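CD180 antigen (Mus musculus, PDB 3T6Q) probably cooperates with MD-1 and TLR4 in the innate immune response of B cells to bacterial lipopolysaccharide and leads to NF-kappa-B activation. Local coordinates at residues Leu56-Phe61 / Gln80-Thr85; Leu290-Ser295 / Leu316-Ala321; Lys428-Ser433 / Pro449-Leu454. All coordinates share one frame; numbering follows the deposited sequence. Where two conformers were deposited one is given.

Overall arrangement
The extracellular part of this receptor illustrates how a leucine-rich-repeat solenoid joins each coil to the next. Contacts 1, 2 and 3 follow one another along the chain, and each pairs two successive coils. Contact 1, near the N-terminal end, and contact 3 join the turns and the starts of the parallel inner strands, whereas contact 2 joins the return loops of the outer side. Their centres are widely spaced: about 55 Å from contact 1 to contact 2, 45 Å from contact 1 to contact 3, and 33 Å from contact 2 to contact 3. Contacts 1 and 3 lie on opposite sides of the chain's centre. Contact 3 carries a covalent glycan at Asn-431.

Contact 1: residues Leu56-Phe61 / Gln80-Thr85; sequences LINLTF and QHRLDT
Leu-56 and Gln-80 meet in the type I turns that precede the strands of two leucine-rich repeats, the second and third. Each segment begins with such a turn, and Gln-80 holds in its coil the place that Leu-56 holds in the coil before. Its bent chain (chi2 70°) returns the amide to the earlier turn, where NE2 donates to Leu-56 O at 2.8 Å and also bonds to Phe-53 O. Leu-56 O lies in the plane of the amide, while the NH2 group stands above the plane of the Leu-56 carbonyl. Leu-59 runs beside this chain, with CD1 4.0 Å from Gln-80 CG. A water links the two turns: it donates to Ile-57 O and Leu-59 O and accepts from Arg-82 N at 3.1 Å, so it serves three backbone groups at once. Thr-60 CG2 sits over one face of the Arg-82 guanidinium, 3.7 Å from NH1, and Asn-58 CB comes at its edge. Further on, Thr-60 O is gripped twice, by Asp-84 N at 2.7 Å and by Thr-85 N at 3.1 Å, and there the parallel pairing begins. Phe-61 and Thr-85 form the first bridge; their side chains lie alongside, with Phe-61 CD2 3.7 Å from Thr-85 CB. The pattern extends to both neighbours: strand 37-39 flanks the first segment, with Leu-38 touching Leu-56 and Leu-59, while Thr-85 packs on His-109 and Phe-111 of strand 109-111.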
ATOM      1  N   LEU A  56      30.532  -0.091  10.759  1.00 30.66           N
ATOM      2  CA  LEU A  56      29.911  -0.973  11.763  1.00 32.20           C
ATOM      3  C   LEU A  56      29.989  -2.446  11.308  1.00 33.57           C
ATOM      4  O   LEU A  56      28.986  -3.095  10.924  1.00 29.43           O
ATOM      5  CB  LEU A  56      28.462  -0.522  12.074  1.00 28.52           C
ATOM      6  CG  LEU A  56      28.355   0.911  12.582  1.00 32.31           C
ATOM      7  CD1 LEU A  56      26.912   1.264  12.963  1.00 29.47           C
ATOM      8  CD2 LEU A  56      29.299   1.200  13.760  1.00 29.85           C
ATOM      9  N   ILE A  57      31.211  -2.978  11.348  1.00 27.96           N
ATOM     10  CA  ILE A  57      31.495  -4.269  10.745  1.00 28.08           C
ATOM     11  C   ILE A  57      30.934  -5.443  11.577  1.00 27.84           C
ATOM     12  O   ILE A  57      30.768  -6.550  11.061  1.00 27.76           O
ATOM     13  CB  ILE A  57      33.025  -4.477  10.554  1.00 29.85           C
ATOM     14  CG1 ILE A  57      33.753  -4.283  11.888  1.00 29.93           C
ATOM     15  CG2 ILE A  57      33.563  -3.555   9.442  1.00 31.25           C
ATOM     16  CD1 ILE A  57      35.217  -4.693  11.837  1.00 36.28           C
ATOM     17  N   ASN A  58      30.688  -5.189  12.859  1.00 29.41           N
ATOM     18  CA  ASN A  58      30.276  -6.244  13.778  1.00 28.65           C
ATOM     19  C   ASN A  58      28.752  -6.316  14.058  1.00 27.03           C
ATOM     20  O   ASN A  58      28.343  -7.030  14.975  1.00 27.54           O
ATOM     21  CB  ASN A  58      31.023  -6.085  15.100  1.00 28.24           C
ATOM     22  CG  ASN A  58      32.407  -6.758  15.090  1.00 35.58           C
ATOM     23  OD1 ASN A  58      32.879  -7.253  14.079  1.00 33.56           O
ATOM     24  ND2 ASN A  58      33.018  -6.822  16.253  1.00 49.62           N
ATOM     25  N   LEU A  59      27.928  -5.581  13.297  1.00 26.60           N
ATOM     26  CA  LEU A  59      26.463  -5.599  13.511  1.00 25.57           C
ATOM     27  C   LEU A  59      25.928  -7.006  13.327  1.00 23.45           C
ATOM     28  O   LEU A  59      26.233  -7.670  12.310  1.00 22.89           O
ATOM     29  CB  LEU A  59      25.737  -4.655  12.537  1.00 23.98           C
ATOM     30  CG  LEU A  59      25.907  -3.146  12.756  1.00 25.57           C
ATOM     31  CD1 LEU A  59      25.180  -2.329  11.690  1.00 24.23           C
ATOM     32  CD2 LEU A  59      25.502  -2.741  14.176  1.00 27.54           C
ATOM     33  N   THR A  60      25.161  -7.485  14.311  1.00 22.94           N
ATOM     34  CA  THR A  60      24.385  -8.720  14.102  1.00 22.91           C
ATOM     35  C   THR A  60      22.857  -8.439  14.004  1.00 22.72           C
ATOM     36  O   THR A  60      22.107  -9.252  13.482  1.00 24.08           O
ATOM     37  CB  THR A  60      24.651  -9.748  15.237  1.00 24.02           C
ATOM     38  OG1 THR A  60      24.162  -9.223  16.468  1.00 25.88           O
ATOM     39  CG2 THR A  60      26.189  -9.998  15.404  1.00 22.59           C
ATOM     40  N   PHE A  61      22.434  -7.293  14.514  1.00 23.74           N
ATOM     41  CA  PHE A  61      21.014  -6.872  14.563  1.00 24.47           C
ATOM     42  C   PHE A  61      20.966  -5.396  14.154  1.00 22.54           C
ATOM     43  O   PHE A  61      21.595  -4.560  14.787  1.00 25.60           O
ATOM     44  CB  PHE A  61      20.450  -7.025  16.014  1.00 22.39           C
ATOM     45  CG  PHE A  61      18.989  -6.581  16.169  1.00 27.83           C
ATOM     46  CD1 PHE A  61      18.675  -5.249  16.461  1.00 27.83           C
ATOM     47  CD2 PHE A  61      17.945  -7.486  15.980  1.00 28.01           C
ATOM     48  CE1 PHE A  61      17.358  -4.831  16.592  1.00 30.42           C
ATOM     49  CE2 PHE A  61      16.618  -7.075  16.098  1.00 28.66           C
ATOM     50  CZ  PHE A  61      16.332  -5.747  16.403  1.00 25.41           C
ATOM     51  N   GLN A  80      28.403  -5.633   6.621  1.00 26.22           N
ATOM     52  CA  GLN A  80      27.583  -6.329   7.640  1.00 21.49           C
ATOM     53  C   GLN A  80      27.630  -7.851   7.391  1.00 24.33           C
ATOM     54  O   GLN A  80      26.605  -8.515   7.236  1.00 22.13           O
ATOM     55  CB  GLN A  80      26.124  -5.791   7.597  1.00 20.89           C
ATOM     56  CG  GLN A  80      25.924  -4.527   8.418  1.00 22.40           C
ATOM     57  CD  GLN A  80      26.607  -3.325   7.788  1.00 23.06           C
ATOM     58  OE1 GLN A  80      26.235  -2.904   6.682  1.00 27.58           O
ATOM     59  NE2 GLN A  80      27.569  -2.748   8.486  1.00 26.58           N
ATOM     60  N   HIS A  81      28.845  -8.391   7.361  1.00 23.53           N
ATOM     61  CA  HIS A  81      29.109  -9.798   7.119  1.00 26.14           C
ATOM     62  C   HIS A  81      28.499 -10.658   8.218  1.00 23.99           C
ATOM     63  O   HIS A  81      28.137 -11.815   7.979  1.00 23.41           O
ATOM     64  CB  HIS A  81      30.656 -10.001   7.052  1.00 28.08           C
ATOM     65  CG  HIS A  81      31.316  -9.431   5.781  1.00 34.26           C
ATOM     66  ND1 HIS A  81      32.401  -9.999   5.198  1.00 33.00           N
ATOM     67  CD2 HIS A  81      31.005  -8.306   5.005  1.00 39.91           C
ATOM     68  CE1 HIS A  81      32.753  -9.300   4.090  1.00 36.65           C
ATOM     69  NE2 HIS A  81      31.910  -8.248   3.980  1.00 39.46           N
ATOM     70  N   ARG A  82      28.378 -10.098   9.430  1.00 23.76           N
ATOM     71  CA  ARG A  82      27.879 -10.871  10.573  1.00 26.48           C
ATOM     72  C   ARG A  82      26.357 -10.643  10.820  1.00 24.83           C
ATOM     73  O   ARG A  82      25.800 -11.110  11.796  1.00 26.98           O
ATOM     74  CB  ARG A  82      28.710 -10.591  11.829  1.00 29.31           C
ATOM     75  CG  ARG A  82      30.211 -10.928  11.689  1.00 36.02           C
ATOM     76  CD  ARG A  82      30.845 -11.412  12.998  1.00 43.57           C
ATOM     77  NE  ARG A  82      30.641 -10.452  14.087  1.00 58.51           N
ATOM     78  CZ  ARG A  82      29.928 -10.667  15.200  1.00 61.04           C
ATOM     79  NH1 ARG A  82      29.339 -11.844  15.439  1.00 53.95           N
ATOM     80  NH2 ARG A  82      29.803  -9.683  16.092  1.00 49.57           N
ATOM     81  N   LEU A  83      25.682  -9.942   9.916  1.00 25.26           N
ATOM     82  CA  LEU A  83      24.286  -9.527  10.165  1.00 22.60           C
ATOM     83  C   LEU A  83      23.351 -10.738  10.236  1.00 21.99           C
ATOM     84  O   LEU A  83      23.336 -11.585   9.333  1.00 24.38           O
ATOM     85  CB  LEU A  83      23.815  -8.607   9.046  1.00 28.90           C
ATOM     86  CG  LEU A  83      23.138  -7.272   9.396  1.00 34.75           C
ATOM     87  CD1 LEU A  83      22.121  -6.930   8.325  1.00 23.08           C
ATOM     88  CD2 LEU A  83      22.562  -7.125  10.780  1.00 28.24           C
ATOM     89  N   ASP A  84      22.606 -10.827  11.333  1.00 24.11           N
ATOM     90  CA  ASP A  84      21.642 -11.922  11.552  1.00 24.58           C
ATOM     91  C   ASP A  84      20.180 -11.472  11.253  1.00 20.37           C
ATOM     92  O   ASP A  84      19.441 -12.200  10.607  1.00 22.02           O
ATOM     93  CB  ASP A  84      21.781 -12.403  13.002  1.00 30.59           C
ATOM     94  CG  ASP A  84      20.907 -13.618  13.315  1.00 40.51           C
ATOM     95  OD1 ASP A  84      21.037 -14.655  12.637  1.00 53.49           O
ATOM     96  OD2 ASP A  84      20.100 -13.551  14.260  1.00 49.61           O
ATOM     97  N   THR A  85      19.805 -10.272  11.714  1.00 19.97           N
ATOM     98  CA  THR A  85      18.415  -9.735  11.578  1.00 21.15           C
ATOM     99  C   THR A  85      18.519  -8.347  10.989  1.00 18.03           C
ATOM    100  O   THR A  85      19.319  -7.538  11.455  1.00 20.69           O
ATOM    101  CB  THR A  85      17.724  -9.662  12.960  1.00 24.52           C
ATOM    102  OG1 THR A  85      17.570 -10.999  13.436  1.00 23.05           O
ATOM    103  CG2 THR A  85      16.286  -9.003  12.907  1.00 21.51           C
TER
HETATM  104  O   HOH W   1      28.285  -7.255  10.534  1.00 24.13           O

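Contact 2: residues Leu290-Ser295 / Leu316-Ala321; sequences LSELPS and LCQISA
The flat amide of Gln-318 has the carbonyl oxygen of Ser-291 above one face, with Ser-291 O 3.6 Å from Gln-318 CD. Its OE1 accepts from the backbone N of Glu-314 and of Asn-315, two bonds that help to fix the rotation of the group. NE2 makes a weak bond to a water on the same side of the plane as Ser-291 O, and that water donates to Ser-291 O at 2.7 Å. The extended chain, with CG anti to the carbonyl carbon (chi1 -71°), carries the amide along the earlier loop, and nearer the backbone Gln-318 CB rests 3.9 Å from Glu-292 CB. The next flat group is the peptide that follows Gln-318. Its oxygen receives Leu-293 N at 2.7 Å, nearly along the C=O axis (175°). Leu-293 also accepts through its own carbonyl: Ser-320 OG donates to Leu-293 O at 2.8 Å, arriving above the carbonyl plane. Ser-320 CB points toward the earlier loop, and OG, anti to the carbonyl carbon (chi1 -64°), reaches Leu-293 O. To one side of these bonds Leu-293 CD1 lies 3.6 Å from Ile-319 O, and this buried oxygen has no polar partner in the model. Cys-317 closes a disulfide with Cys-345, tying the short 3-10 turn 317-319 to the following coil. Loop packing of this kind, with the LxxLP stretch of one repeat bonded to a 3-10 turn of the next, belongs to the convex side of a leucine-rich-repeat solenoid.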
ATOM      1  N   LEU A 290     -20.726 -20.532  22.126  1.00 16.75           N
ATOM      2  CA  LEU A 290     -21.297 -21.785  22.661  1.00 16.39           C
ATOM      3  C   LEU A 290     -22.006 -21.594  23.999  1.00 18.40           C
ATOM      4  O   LEU A 290     -21.427 -21.002  24.935  1.00 16.90           O
ATOM      5  CB  LEU A 290     -20.191 -22.854  22.838  1.00 15.68           C
ATOM      6  CG  LEU A 290     -19.452 -23.379  21.597  1.00 18.23           C
ATOM      7  CD1 LEU A 290     -18.211 -24.253  21.955  1.00 18.07           C
ATOM      8  CD2 LEU A 290     -20.439 -24.156  20.747  1.00 18.07           C
ATOM      9  N   SER A 291     -23.233 -22.104  24.102  0.50 17.27           N
ATOM     10  CA  SER A 291     -23.974 -22.082  25.379  0.50 19.43           C
ATOM     11  C   SER A 291     -24.082 -23.501  25.943  0.50 21.27           C
ATOM     12  O   SER A 291     -24.410 -23.697  27.118  0.50 18.73           O
ATOM     13  CB  SER A 291     -25.373 -21.496  25.180  0.50 19.43           C
ATOM     14  OG  SER A 291     -26.056 -22.242  24.193  0.50 16.00           O
ATOM     15  N   GLU A 292     -23.824 -24.498  25.091  1.00 20.64           N
ATOM     16  CA  GLU A 292     -23.866 -25.915  25.502  1.00 23.06           C
ATOM     17  C   GLU A 292     -23.354 -26.763  24.328  1.00 21.97           C
ATOM     18  O   GLU A 292     -23.342 -26.289  23.183  1.00 24.87           O
ATOM     19  CB  GLU A 292     -25.305 -26.390  25.892  1.00 26.05           C
ATOM     20  CG  GLU A 292     -26.326 -26.471  24.753  1.00 32.73           C
ATOM     21  CD  GLU A 292     -27.684 -26.983  25.231  1.00 41.35           C
ATOM     22  OE1 GLU A 292     -28.025 -28.144  24.953  1.00 51.96           O
ATOM     23  OE2 GLU A 292     -28.405 -26.241  25.917  1.00 45.30           O
ATOM     24  N   LEU A 293     -22.990 -28.005  24.631  1.00 22.05           N
ATOM     25  CA  LEU A 293     -22.624 -28.991  23.618  1.00 22.36           C
ATOM     26  C   LEU A 293     -23.532 -30.202  23.807  1.00 21.27           C
ATOM     27  O   LEU A 293     -23.805 -30.605  24.922  1.00 18.77           O
ATOM     28  CB  LEU A 293     -21.139 -29.392  23.731  1.00 20.82           C
ATOM     29  CG  LEU A 293     -20.057 -28.328  23.457  1.00 21.01           C
ATOM     30  CD1 LEU A 293     -18.703 -28.880  23.753  1.00 21.05           C
ATOM     31  CD2 LEU A 293     -20.076 -27.869  21.989  1.00 21.13           C
ATOM     32  N   PRO A 294     -24.027 -30.770  22.698  1.00 23.29           N
ATOM     33  CA  PRO A 294     -24.907 -31.941  22.767  1.00 22.89           C
ATOM     34  C   PRO A 294     -24.095 -33.151  23.194  1.00 22.43           C
ATOM     35  O   PRO A 294     -22.877 -33.163  22.984  1.00 24.62           O
ATOM     36  CB  PRO A 294     -25.369 -32.104  21.308  1.00 22.91           C
ATOM     37  CG  PRO A 294     -24.308 -31.415  20.503  1.00 24.42           C
ATOM     38  CD  PRO A 294     -23.884 -30.244  21.339  1.00 19.17           C
ATOM     39  N   SER A 295     -24.728 -34.153  23.791  1.00 24.28           N
ATOM     40  CA  SER A 295     -24.071 -35.445  23.972  1.00 21.69           C
ATOM     41  C   SER A 295     -23.971 -36.151  22.582  1.00 23.16           C
ATOM     42  O   SER A 295     -24.594 -35.710  21.643  1.00 22.26           O
ATOM     43  CB  SER A 295     -24.857 -36.312  24.955  1.00 28.24           C
ATOM     44  OG  SER A 295     -26.204 -36.432  24.489  1.00 31.46           O
ATOM     45  N   LEU A 316     -21.108 -26.441  34.025  1.00 17.66           N
ATOM     46  CA  LEU A 316     -20.051 -27.304  33.493  1.00 21.25           C
ATOM     47  C   LEU A 316     -20.600 -28.595  32.874  1.00 20.22           C
ATOM     48  O   LEU A 316     -20.024 -29.109  31.924  1.00 22.35           O
ATOM     49  CB  LEU A 316     -19.048 -27.691  34.569  1.00 21.00           C
ATOM     50  CG  LEU A 316     -17.528 -27.531  34.386  1.00 29.96           C
ATOM     51  CD1 LEU A 316     -16.792 -28.476  35.320  1.00 22.33           C
ATOM     52  CD2 LEU A 316     -16.956 -27.566  32.978  1.00 24.98           C
ATOM     53  N   CYS A 317     -21.718 -29.090  33.377  1.00 20.18           N
ATOM     54  CA  CYS A 317     -22.353 -30.272  32.781  1.00 21.16           C
ATOM     55  C   CYS A 317     -22.817 -30.059  31.301  1.00 22.15           C
ATOM     56  O   CYS A 317     -22.922 -31.008  30.560  1.00 21.96           O
ATOM     57  CB  CYS A 317     -23.480 -30.804  33.662  1.00 28.14           C
ATOM     58  SG  CYS A 317     -22.930 -31.951  34.977  1.00 38.15           S
ATOM     59  N   GLN A 318     -22.947 -28.814  30.866  1.00 19.41           N
ATOM     60  CA  GLN A 318     -23.353 -28.489  29.497  1.00 17.77           C
ATOM     61  C   GLN A 318     -22.234 -28.665  28.443  1.00 22.30           C
ATOM     62  O   GLN A 318     -22.506 -28.524  27.245  1.00 22.88           O
ATOM     63  CB  GLN A 318     -23.897 -27.054  29.420  1.00 18.28           C
ATOM     64  CG  GLN A 318     -25.269 -26.827  30.089  1.00 21.40           C
ATOM     65  CD  GLN A 318     -25.668 -25.363  30.108  1.00 25.14           C
ATOM     66  OE1 GLN A 318     -24.878 -24.495  30.479  1.00 23.20           O
ATOM     67  NE2 GLN A 318     -26.905 -25.077  29.721  1.00 25.49           N
ATOM     68  N   ILE A 319     -20.994 -28.944  28.870  1.00 19.54           N
ATOM     69  CA  ILE A 319     -19.954 -29.269  27.900  1.00 22.37           C
ATOM     70  C   ILE A 319     -20.073 -30.733  27.461  1.00 22.51           C
ATOM     71  O   ILE A 319     -19.446 -31.116  26.468  1.00 21.75           O
ATOM     72  CB  ILE A 319     -18.508 -28.898  28.348  1.00 20.15           C
ATOM     73  CG1 ILE A 319     -17.950 -29.894  29.401  1.00 20.66           C
ATOM     74  CG2 ILE A 319     -18.475 -27.453  28.871  1.00 18.67           C
ATOM     75  CD1 ILE A 319     -16.417 -29.934  29.492  1.00 19.29           C
ATOM     76  N   SER A 320     -20.871 -31.527  28.191  1.00 20.16           N
ATOM     77  CA  SER A 320     -21.055 -32.960  27.907  1.00 23.32           C
ATOM     78  C   SER A 320     -19.726 -33.700  27.780  1.00 23.65           C
ATOM     79  O   SER A 320     -19.362 -34.169  26.684  1.00 22.26           O
ATOM     80  CB  SER A 320     -21.880 -33.140  26.608  1.00 22.58           C
ATOM     81  OG  SER A 320     -23.196 -32.618  26.789  1.00 27.07           O
ATOM     82  N   ALA A 321     -19.013 -33.812  28.897  1.00 19.66           N
ATOM     83  CA  ALA A 321     -17.658 -34.325  28.912  1.00 20.60           C
ATOM     84  C   ALA A 321     -17.559 -35.793  28.473  1.00 22.73           C
ATOM     85  O   ALA A 321     -16.447 -36.284  28.209  1.00 22.11           O
ATOM     86  CB  ALA A 321     -17.084 -34.162  30.334  1.00 23.03           C
TER
HETATM   87  O   HOH W   2     -26.404 -22.353  28.396  1.00 41.55           O

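Contact 3: residues Lys428-Ser433 / Pro449-Leu454; sequences KVLNLS and PALQHL. With NAG (2-acetamido-2-deoxy-beta-D-glucopyranose), chain F.
Leu-451 pushes a single methyl into a shallow hollow of the preceding coil: its CD1 lies 3.5 Å from Lys-428 C and 3.9 Å from Leu-430 CB. Leu-454 makes the next bump, its CD1 lodged against Leu-430 CD2 at 3.9 Å, with Leu-432 CD1 also near it, at 4.2 Å. Leu-430 and Leu-454 share the same first torsion, CG anti to the backbone N, and lie alongside each other, pointing the same way into the core. The opposite surface is built from Val-429 and His-453, where Val-429 CG1 lies over one face of the imidazole, offset toward its rim. The first sugar, joined to Asn-431 ND2, fits beside them: its C6 touches Val-429 CG1, and its O6 is 3.3 Å from His-453 CE1. In an Asx turn, Asn-431 OD1 accepts from Ser-433 N, which helps to fix the amide bearing the glycan. Lys-428 O receives Gln-452 N, and more weakly His-453 N, before Leu-430 N donates to His-453 O at 2.9 Å. Adjacent parallel strands with leucines turned into the core are typical of the concave side of a leucine-rich-repeat solenoid; here that side also carries the glycan.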
ATOM      1  N   LYS A 428       3.794 -28.849  44.481  1.00 17.25           N
ATOM      2  CA  LYS A 428       5.069 -28.151  44.510  1.00 19.35           C
ATOM      3  C   LYS A 428       4.844 -26.642  44.453  1.00 20.35           C
ATOM      4  O   LYS A 428       5.680 -25.909  44.969  1.00 19.22           O
ATOM      5  CB  LYS A 428       5.938 -28.522  43.312  1.00 19.91           C
ATOM      6  CG  LYS A 428       6.416 -29.973  43.332  1.00 30.02           C
ATOM      7  CD  LYS A 428       7.352 -30.210  42.153  1.00 35.28           C
ATOM      8  CE  LYS A 428       6.848 -31.345  41.280  1.00 39.60           C
ATOM      9  NZ  LYS A 428       7.875 -31.677  40.248  1.00 48.04           N
ATOM     10  N   VAL A 429       3.750 -26.204  43.795  1.00 18.34           N
ATOM     11  CA  VAL A 429       3.534 -24.772  43.544  1.00 16.81           C
ATOM     12  C   VAL A 429       2.096 -24.409  43.953  1.00 17.84           C
ATOM     13  O   VAL A 429       1.135 -25.038  43.478  1.00 14.51           O
ATOM     14  CB  VAL A 429       3.730 -24.378  42.056  1.00 17.46           C
ATOM     15  CG1 VAL A 429       3.385 -22.888  41.850  1.00 20.26           C
ATOM     16  CG2 VAL A 429       5.161 -24.636  41.579  1.00 18.32           C
ATOM     17  N   LEU A 430       1.958 -23.406  44.824  1.00 15.33           N
ATOM     18  CA  LEU A 430       0.636 -23.000  45.316  1.00 17.45           C
ATOM     19  C   LEU A 430       0.573 -21.466  45.271  1.00 17.53           C
ATOM     20  O   LEU A 430       1.410 -20.794  45.911  1.00 17.05           O
ATOM     21  CB  LEU A 430       0.414 -23.527  46.750  1.00 14.94           C
ATOM     22  CG  LEU A 430      -0.859 -23.150  47.497  1.00 18.36           C
ATOM     23  CD1 LEU A 430      -2.127 -23.522  46.705  1.00 16.87           C
ATOM     24  CD2 LEU A 430      -0.885 -23.838  48.864  1.00 20.58           C
ATOM     25  N   ASN A 431      -0.374 -20.918  44.497  1.00 14.92           N
ATOM     26  CA  ASN A 431      -0.463 -19.469  44.374  1.00 14.17           C
ATOM     27  C   ASN A 431      -1.767 -19.044  45.056  1.00 15.05           C
ATOM     28  O   ASN A 431      -2.861 -19.376  44.578  1.00 15.40           O
ATOM     29  CB  ASN A 431      -0.397 -18.999  42.894  1.00 13.48           C
ATOM     30  CG  ASN A 431      -0.304 -17.479  42.760  1.00 14.60           C
ATOM     31  OD1 ASN A 431      -0.597 -16.758  43.691  1.00 16.30           O
ATOM     32  ND2 ASN A 431       0.083 -16.993  41.600  1.00 17.28           N
ATOM     33  N   LEU A 432      -1.620 -18.288  46.145  1.00 16.86           N
ATOM     34  CA  LEU A 432      -2.749 -17.779  46.945  1.00 15.45           C
ATOM     35  C   LEU A 432      -2.742 -16.255  47.023  1.00 15.55           C
ATOM     36  O   LEU A 432      -3.239 -15.663  48.004  1.00 16.48           O
ATOM     37  CB  LEU A 432      -2.679 -18.346  48.386  1.00 16.42           C
ATOM     38  CG  LEU A 432      -2.753 -19.906  48.457  1.00 17.78           C
ATOM     39  CD1 LEU A 432      -2.554 -20.471  49.851  1.00 21.29           C
ATOM     40  CD2 LEU A 432      -4.095 -20.403  47.923  1.00 20.33           C
ATOM     41  N   SER A 433      -2.142 -15.642  46.023  1.00 14.90           N
ATOM     42  CA  SER A 433      -2.053 -14.188  45.941  1.00 17.45           C
ATOM     43  C   SER A 433      -3.460 -13.603  46.118  1.00 17.67           C
ATOM     44  O   SER A 433      -4.386 -14.006  45.423  1.00 20.24           O
ATOM     45  CB  SER A 433      -1.491 -13.809  44.584  1.00 17.51           C
ATOM     46  OG  SER A 433      -1.371 -12.408  44.487  1.00 21.41           O
ATOM     47  N   PRO A 449       3.955 -31.601  52.262  1.00 25.72           N
ATOM     48  CA  PRO A 449       5.391 -31.882  52.483  1.00 26.94           C
ATOM     49  C   PRO A 449       6.316 -31.595  51.301  1.00 24.65           C
ATOM     50  O   PRO A 449       7.513 -31.378  51.510  1.00 29.22           O
ATOM     51  CB  PRO A 449       5.396 -33.402  52.828  1.00 26.45           C
ATOM     52  CG  PRO A 449       4.174 -33.947  52.100  1.00 28.30           C
ATOM     53  CD  PRO A 449       3.141 -32.832  52.288  1.00 26.05           C
ATOM     54  N   ALA A 450       5.800 -31.604  50.078  1.00 22.36           N
ATOM     55  CA  ALA A 450       6.636 -31.354  48.870  1.00 21.43           C
ATOM     56  C   ALA A 450       6.620 -29.915  48.400  1.00 18.62           C
ATOM     57  O   ALA A 450       7.311 -29.581  47.443  1.00 18.49           O
ATOM     58  CB  ALA A 450       6.196 -32.271  47.716  1.00 20.66           C
ATOM     59  N   LEU A 451       5.826 -29.057  49.050  1.00 19.63           N
ATOM     60  CA  LEU A 451       5.661 -27.675  48.569  1.00 19.06           C
ATOM     61  C   LEU A 451       6.984 -26.908  48.481  1.00 22.18           C
ATOM     62  O   LEU A 451       7.690 -26.772  49.494  1.00 21.58           O
ATOM     63  CB  LEU A 451       4.656 -26.872  49.420  1.00 19.16           C
ATOM     64  CG  LEU A 451       4.140 -25.627  48.668  1.00 20.75           C
ATOM     65  CD1 LEU A 451       3.241 -26.061  47.488  1.00 19.15           C
ATOM     66  CD2 LEU A 451       3.387 -24.665  49.593  1.00 18.09           C
ATOM     67  N   GLN A 452       7.280 -26.393  47.284  1.00 17.01           N
ATOM     68  CA  GLN A 452       8.509 -25.639  46.997  1.00 20.32           C
ATOM     69  C   GLN A 452       8.301 -24.139  46.826  1.00 19.83           C
ATOM     70  O   GLN A 452       9.231 -23.358  47.039  1.00 20.01           O
ATOM     71  CB  GLN A 452       9.141 -26.127  45.692  1.00 23.64           C
ATOM     72  CG  GLN A 452       9.647 -27.573  45.733  1.00 27.69           C
ATOM     73  CD  GLN A 452      10.194 -27.980  44.378  1.00 32.02           C
ATOM     74  OE1 GLN A 452      10.404 -27.137  43.500  1.00 38.59           O
ATOM     75  NE2 GLN A 452      10.372 -29.262  44.176  1.00 36.35           N
ATOM     76  N   HIS A 453       7.084 -23.744  46.452  1.00 18.94           N
ATOM     77  CA  HIS A 453       6.844 -22.382  45.946  1.00 16.31           C
ATOM     78  C   HIS A 453       5.478 -21.951  46.443  1.00 18.62           C
ATOM     79  O   HIS A 453       4.450 -22.583  46.132  1.00 17.84           O
ATOM     80  CB  HIS A 453       6.945 -22.395  44.413  1.00 17.02           C
ATOM     81  CG  HIS A 453       6.821 -21.062  43.735  1.00 18.91           C
ATOM     82  ND1 HIS A 453       7.174 -20.878  42.437  1.00 19.84           N
ATOM     83  CD2 HIS A 453       6.280 -19.846  44.167  1.00 21.06           C
ATOM     84  CE1 HIS A 453       6.911 -19.613  42.069  1.00 22.26           C
ATOM     85  NE2 HIS A 453       6.351 -18.978  43.117  1.00 23.34           N
ATOM     86  N   LEU A 454       5.447 -20.892  47.265  1.00 16.46           N
ATOM     87  CA  LEU A 454       4.171 -20.433  47.835  1.00 16.58           C
ATOM     88  C   LEU A 454       4.053 -18.946  47.638  1.00 18.79           C
ATOM     89  O   LEU A 454       4.931 -18.181  48.114  1.00 17.70           O
ATOM     90  CB  LEU A 454       4.088 -20.748  49.327  1.00 16.90           C
ATOM     91  CG  LEU A 454       2.872 -20.287  50.131  1.00 19.47           C
ATOM     92  CD1 LEU A 454       1.616 -20.975  49.582  1.00 17.45           C
ATOM     93  CD2 LEU A 454       3.082 -20.589  51.609  1.00 20.11           C
TER
HETATM   94  C1  NAG F   1       0.475 -17.809  40.489  1.00 17.50           C
HETATM   95  C2  NAG F   1       0.347 -17.122  39.120  1.00 19.29           C
HETATM   96  C3  NAG F   1       0.933 -18.072  38.053  1.00 18.97           C
HETATM   97  C4  NAG F   1       2.378 -18.522  38.385  1.00 20.06           C
HETATM   98  C5  NAG F   1       2.451 -19.045  39.826  1.00 19.13           C
HETATM   99  C6  NAG F   1       3.886 -19.341  40.275  1.00 20.24           C
HETATM  100  C7  NAG F   1      -1.532 -15.599  38.597  1.00 20.70           C
HETATM  101  C8  NAG F   1      -3.022 -15.445  38.321  1.00 16.63           C
HETATM  102  N2  NAG F   1      -1.078 -16.823  38.843  1.00 17.93           N
HETATM  103  O3  NAG F   1       0.935 -17.403  36.784  1.00 17.46           O
HETATM  104  O4  NAG F   1       2.735 -19.655  37.576  1.00 21.96           O
HETATM  105  O5  NAG F   1       1.862 -18.121  40.740  1.00 18.49           O
HETATM  106  O6  NAG F   1       4.686 -18.186  40.115  1.00 21.57           O
HETATM  107  O7  NAG F   1      -0.793 -14.617  38.582  1.00 21.66           O